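Long-range contact in lipoprotein (PDB 3CX3), which binds zinc and, as a lipoprotein homologous with ABC-transporter components, probably serves as a solute-binding protein in pneumococcal zinc uptake: residues Y21-D33 against H146-K160. Residues are numbered along the deposited sequence; the frame is centred on the assembly and turned at random. Where two conformers were deposited one is given.
Sequences YAMVKEVSGDLND and HKETYQKNAQAFIKK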
loop_
_atom_site.group_PDB
_atom_site.type_symbol
_atom_site.label_atom_id
_atom_site.label_comp_id
_atom_site.label_asym_id
_atom_site.label_seq_id
_atom_site.Cartn_x
_atom_site.Cartn_y
_atom_site.Cartn_z
ATOM N N TYR A 21 -0.061 2.268 9.215
ATOM C CA TYR A 21 0.779 2.268 10.403
ATOM C C TYR A 21 1.826 3.359 10.302
ATOM O O TYR A 21 1.892 4.249 11.157
ATOM C CB TYR A 21 1.468 0.911 10.553
ATOM C CG TYR A 21 2.295 0.769 11.809
ATOM C CD1 TYR A 21 1.712 0.908 13.070
ATOM C CD2 TYR A 21 3.667 0.484 11.736
ATOM C CE1 TYR A 21 2.464 0.782 14.226
ATOM C CE2 TYR A 21 4.430 0.353 12.887
ATOM C CZ TYR A 21 3.820 0.500 14.132
ATOM O OH TYR A 21 4.566 0.360 15.280
ATOM N N ALA A 22 2.596 3.284 9.217
ATOM C CA ALA A 22 3.787 4.067 8.993
ATOM C C ALA A 22 3.488 5.520 8.745
ATOM O O ALA A 22 4.289 6.385 9.066
ATOM C CB ALA A 22 4.538 3.506 7.826
HETATM N N MSE A 23 2.343 5.784 8.146
HETATM C CA MSE A 23 1.988 7.120 7.743
HETATM C C MSE A 23 1.311 7.887 8.879
HETATM O O MSE A 23 1.392 9.110 8.931
HETATM C CB MSE A 23 1.069 7.039 6.537
HETATM C CG MSE A 23 1.481 7.914 5.417
HETATM SE SE MSE A 23 0.708 7.383 3.706
HETATM C CE MSE A 23 1.168 8.979 2.788
ATOM N N VAL A 24 0.631 7.181 9.780
ATOM C CA VAL A 24 0.067 7.839 10.962
ATOM C C VAL A 24 1.198 8.147 11.937
ATOM O O VAL A 24 1.268 9.248 12.498
ATOM C CB VAL A 24 -1.015 7.003 11.665
ATOM C CG1 VAL A 24 -1.714 7.846 12.702
ATOM C CG2 VAL A 24 -2.026 6.500 10.679
ATOM N N LYS A 25 2.088 7.173 12.105
ATOM C CA LYS A 25 3.288 7.304 12.919
ATOM C C LYS A 25 4.221 8.423 12.454
ATOM O O LYS A 25 4.829 9.120 13.267
ATOM C CB LYS A 25 4.042 5.970 12.969
ATOM C CG LYS A 25 3.723 5.119 14.188
ATOM C CD LYS A 25 4.810 4.084 14.455
ATOM C CE LYS A 25 4.884 3.721 15.943
ATOM N NZ LYS A 25 5.648 4.718 16.761
ATOM N N GLU A 26 4.340 8.596 11.145
ATOM C CA GLU A 26 5.130 9.701 10.605
ATOM C C GLU A 26 4.441 11.042 10.822
ATOM O O GLU A 26 5.119 12.051 11.024
ATOM C CB GLU A 26 5.471 9.479 9.133
ATOM C CG GLU A 26 6.954 9.257 8.912
ATOM C CD GLU A 26 7.271 8.027 8.081
ATOM O OE1 GLU A 26 7.732 8.190 6.935
ATOM O OE2 GLU A 26 7.080 6.897 8.583
ATOM N N VAL A 27 3.109 11.050 10.804
ATOM C CA VAL A 27 2.365 12.284 11.007
ATOM C C VAL A 27 2.346 12.695 12.478
ATOM O O VAL A 27 2.305 13.885 12.789
ATOM C CB VAL A 27 0.930 12.219 10.406
ATOM C CG1 VAL A 27 0.070 13.385 10.885
ATOM C CG2 VAL A 27 0.993 12.213 8.864
ATOM N N SER A 28 2.393 11.707 13.369
ATOM C CA SER A 28 2.301 11.945 14.810
ATOM C C SER A 28 3.658 12.229 15.483
ATOM O O SER A 28 3.715 12.877 16.540
ATOM C CB SER A 28 1.599 10.768 15.495
ATOM O OG SER A 28 0.197 10.818 15.279
ATOM N N GLY A 29 4.737 11.753 14.863
ATOM C CA GLY A 29 6.081 11.884 15.416
ATOM C C GLY A 29 6.254 11.042 16.670
ATOM O O GLY A 29 6.537 9.840 16.585
ATOM N N ASP A 30 6.063 11.681 17.827
ATOM C CA ASP A 30 6.225 11.043 19.136
ATOM C C ASP A 30 4.984 11.190 20.026
ATOM O O ASP A 30 5.009 10.837 21.205
ATOM C CB ASP A 30 7.458 11.620 19.851
ATOM C CG ASP A 30 7.428 13.151 19.968
ATOM O OD1 ASP A 30 6.444 13.796 19.531
ATOM O OD2 ASP A 30 8.410 13.712 20.502
ATOM N N LEU A 31 3.902 11.693 19.442
ATOM C CA LEU A 31 2.721 12.116 20.194
ATOM C C LEU A 31 1.766 11.048 20.716
ATOM O O LEU A 31 1.366 11.100 21.881
ATOM C CB LEU A 31 1.916 13.108 19.373
ATOM C CG LEU A 31 2.431 14.533 19.380
ATOM C CD1 LEU A 31 1.460 15.351 18.573
ATOM C CD2 LEU A 31 2.550 15.057 20.806
ATOM N N ASN A 32 1.377 10.109 19.863
ATOM C CA ASN A 32 0.284 9.215 20.205
ATOM C C ASN A 32 0.696 7.752 20.357
ATOM O O ASN A 32 1.800 7.372 19.985
ATOM C CB ASN A 32 -0.845 9.371 19.178
ATOM C CG ASN A 32 -1.280 10.825 18.986
ATOM O OD1 ASN A 32 -2.034 11.371 19.788
ATOM N ND2 ASN A 32 -0.815 11.449 17.907
ATOM N N ASP A 33 -0.191 6.940 20.922
ATOM C CA ASP A 33 0.024 5.495 20.996
ATOM C C ASP A 33 -0.519 4.810 19.738
ATOM O O ASP A 33 -1.680 4.366 19.697
ATOM C CB ASP A 33 -0.597 4.895 22.269
ATOM C CG ASP A 33 -0.541 3.362 22.295
ATOM O OD1 ASP A 33 0.398 2.755 21.726
ATOM O OD2 ASP A 33 -1.461 2.763 22.889
ATOM N N HIS A 146 -2.842 19.636 18.580
ATOM C CA HIS A 146 -1.585 19.247 17.959
ATOM C C HIS A 146 -1.520 19.451 16.446
ATOM O O HIS A 146 -0.654 18.880 15.775
ATOM C CB HIS A 146 -1.236 17.821 18.381
ATOM C CG HIS A 146 -1.008 17.683 19.855
ATOM N ND1 HIS A 146 -2.041 17.615 20.764
ATOM C CD2 HIS A 146 0.136 17.633 20.583
ATOM C CE1 HIS A 146 -1.542 17.523 21.987
ATOM N NE2 HIS A 146 -0.225 17.524 21.903
ATOM N N LYS A 147 -2.405 20.315 15.938
ATOM C CA LYS A 147 -2.517 20.635 14.506
ATOM C C LYS A 147 -1.180 21.022 13.903
ATOM O O LYS A 147 -0.909 20.740 12.737
ATOM C CB LYS A 147 -3.527 21.765 14.279
ATOM C CG LYS A 147 -3.468 22.395 12.881
ATOM C CD LYS A 147 -4.631 23.347 12.627
ATOM C CE LYS A 147 -4.640 23.881 11.189
ATOM N NZ LYS A 147 -4.130 25.288 11.081
ATOM N N GLU A 148 -0.354 21.667 14.714
ATOM C CA GLU A 148 0.956 22.127 14.283
ATOM C C GLU A 148 1.868 20.961 13.970
ATOM O O GLU A 148 2.507 20.936 12.925
ATOM C CB GLU A 148 1.581 23.001 15.367
ATOM C CG GLU A 148 1.188 24.454 15.291
ATOM C CD GLU A 148 -0.314 24.683 15.289
ATOM O OE1 GLU A 148 -0.980 24.335 16.300
ATOM O OE2 GLU A 148 -0.816 25.223 14.267
ATOM N N THR A 149 1.904 19.993 14.878
ATOM C CA THR A 149 2.783 18.839 14.755
ATOM C C THR A 149 2.419 17.975 13.552
ATOM O O THR A 149 3.312 17.508 12.834
ATOM C CB THR A 149 2.797 18.015 16.056
ATOM O OG1 THR A 149 3.234 18.853 17.135
ATOM C CG2 THR A 149 3.738 16.804 15.944
ATOM N N TYR A 150 1.112 17.800 13.320
ATOM C CA TYR A 150 0.604 16.961 12.244
ATOM C C TYR A 150 0.878 17.579 10.893
ATOM O O TYR A 150 1.432 16.916 10.010
ATOM C CB TYR A 150 -0.904 16.684 12.389
ATOM C CG TYR A 150 -1.324 16.007 13.681
ATOM C CD1 TYR A 150 -2.386 16.506 14.433
ATOM C CD2 TYR A 150 -0.654 14.884 14.157
ATOM C CE1 TYR A 150 -2.764 15.910 15.616
ATOM C CE2 TYR A 150 -1.023 14.280 15.355
ATOM C CZ TYR A 150 -2.078 14.796 16.070
ATOM O OH TYR A 150 -2.452 14.192 17.242
ATOM N N GLN A 151 0.494 18.841 10.724
ATOM C CA GLN A 151 0.647 19.517 9.437
ATOM C C GLN A 151 2.108 19.660 8.970
ATOM O O GLN A 151 2.368 19.726 7.760
ATOM C CB GLN A 151 -0.056 20.876 9.441
ATOM C CG GLN A 151 -1.553 20.815 9.741
ATOM C CD GLN A 151 -2.348 19.971 8.751
ATOM O OE1 GLN A 151 -2.234 20.143 7.543
ATOM N NE2 GLN A 151 -3.172 19.067 9.266
ATOM N N LYS A 152 3.054 19.698 9.907
ATOM C CA LYS A 152 4.470 19.799 9.531
ATOM C C LYS A 152 5.130 18.420 9.302
ATOM O O LYS A 152 5.967 18.260 8.403
ATOM C CB LYS A 152 5.259 20.692 10.509
ATOM C CG LYS A 152 6.662 21.098 9.995
ATOM C CD LYS A 152 6.978 22.610 10.182
ATOM C CE LYS A 152 6.818 23.437 8.886
ATOM N NZ LYS A 152 5.498 23.234 8.208
ATOM N N ASN A 153 4.737 17.427 10.091
ATOM C CA ASN A 153 5.157 16.055 9.836
ATOM C C ASN A 153 4.731 15.568 8.455
ATOM O O ASN A 153 5.557 15.066 7.682
ATOM C CB ASN A 153 4.631 15.122 10.918
ATOM C CG ASN A 153 5.354 15.300 12.224
ATOM O OD1 ASN A 153 6.263 16.109 12.326
ATOM N ND2 ASN A 153 4.955 14.545 13.232
ATOM N N ALA A 154 3.442 15.730 8.158
ATOM C CA ALA A 154 2.900 15.507 6.815
ATOM C C ALA A 154 3.624 16.319 5.740
ATOM O O ALA A 154 3.904 15.808 4.654
ATOM C CB ALA A 154 1.431 15.830 6.799
ATOM N N GLN A 155 3.933 17.574 6.063
ATOM C CA GLN A 155 4.551 18.521 5.141
ATOM C C GLN A 155 5.930 18.112 4.660
ATOM O O GLN A 155 6.260 18.242 3.465
ATOM C CB GLN A 155 4.628 19.900 5.787
ATOM C CG GLN A 155 4.288 21.004 4.819
ATOM C CD GLN A 155 3.240 20.556 3.818
ATOM O OE1 GLN A 155 3.537 20.386 2.633
ATOM N NE2 GLN A 155 2.016 20.316 4.298
ATOM N N ALA A 156 6.739 17.641 5.605
ATOM C CA ALA A 156 8.028 17.065 5.285
ATOM C C ALA A 156 7.776 15.856 4.412
ATOM O O ALA A 156 8.436 15.678 3.386
ATOM C CB ALA A 156 8.760 16.642 6.554
ATOM N N PHE A 157 6.808 15.032 4.810
ATOM C CA PHE A 157 6.589 13.761 4.151
ATOM C C PHE A 157 6.343 14.049 2.673
ATOM O O PHE A 157 7.128 13.626 1.814
ATOM C CB PHE A 157 5.438 13.004 4.821
ATOM C CG PHE A 157 5.183 11.625 4.265
ATOM C CD1 PHE A 157 5.756 10.497 4.865
ATOM C CD2 PHE A 157 4.343 11.447 3.172
ATOM C CE1 PHE A 157 5.503 9.221 4.377
ATOM C CE2 PHE A 157 4.080 10.178 2.660
ATOM C CZ PHE A 157 4.651 9.057 3.263
ATOM N N ILE A 158 5.303 14.826 2.388
ATOM C CA ILE A 158 4.960 15.139 1.000
ATOM C C ILE A 158 6.156 15.697 0.246
ATOM O O ILE A 158 6.302 15.432 -0.934
ATOM C CB ILE A 158 3.650 16.020 0.835
ATOM C CG1 ILE A 158 3.951 17.485 0.501
ATOM C CG2 ILE A 158 2.698 15.881 2.033
ATOM C CD1 ILE A 158 3.793 17.833 -0.990
ATOM N N LYS A 159 7.021 16.431 0.946
ATOM C CA LYS A 159 8.219 17.046 0.354
ATOM C C LYS A 159 9.259 16.016 -0.070
ATOM O O LYS A 159 9.822 16.106 -1.162
ATOM C CB LYS A 159 8.849 18.025 1.340
ATOM C CG LYS A 159 10.200 18.597 0.916
ATOM C CD LYS A 159 11.126 18.781 2.120
ATOM C CE LYS A 159 11.218 17.508 2.980
ATOM N NZ LYS A 159 12.619 17.266 3.420
ATOM N N LYS A 160 9.525 15.043 0.797
ATOM C CA LYS A 160 10.506 14.007 0.480
ATOM C C LYS A 160 9.881 12.938 -0.411
ATOM O O LYS A 160 10.576 12.058 -0.915
ATOM C CB LYS A 160 11.164 13.414 1.745
ATOM C CG LYS A 160 10.209 13.031 2.881
ATOM C CD LYS A 160 10.962 12.721 4.173
ATOM C CE LYS A 160 10.083 12.930 5.422
ATOM N NZ LYS A 160 8.952 11.956 5.571
#
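The backbone carbonyl of V27, in the last turn of helix 21-28, draws two residues of helix 147-160 at once. N153 ND2 gives V27 O a short but bent and weak hydrogen bond (2.8 Å, 140°), while Y150 CA lies 3.6 Å from V27 O in an almost straight CA-H...O contact. The same oxygen also lies in the Y150 ring plane, at its CD2 edge. A carbonyl near a helix end thus finds one N-H and one C-H partner on a second helix; the N-to-C directions of 21-28 and 147-160 differ by 121°, with the axes 8.0 Å apart. The V27 branches divide the apolar work: CG1, anti to the backbone N (chi1 168°), meets Y150 CD2 at 3.7 Å, and CG2 turns to A154. At the far end of the ring, N32 ND2 donates a hydrogen bond to Y150 OH (3.3 Å), amide and ring nearly coplanar, and another to S28 OG; D143 is the hydroxyl's stronger partner. L31 spreads its methyls by the H146 ring, and the selenium of selenomethionine M23 makes an oblique Met-aromatic contact with the F157 ring. E26 OE1 meets that ring's edge. Helices 125-142 and 268-281 also touch F157, and N32 packs on strand 12-15, so the contact joins helix 147-173 to the parallel sheet containing strands 12-15 and 33-36.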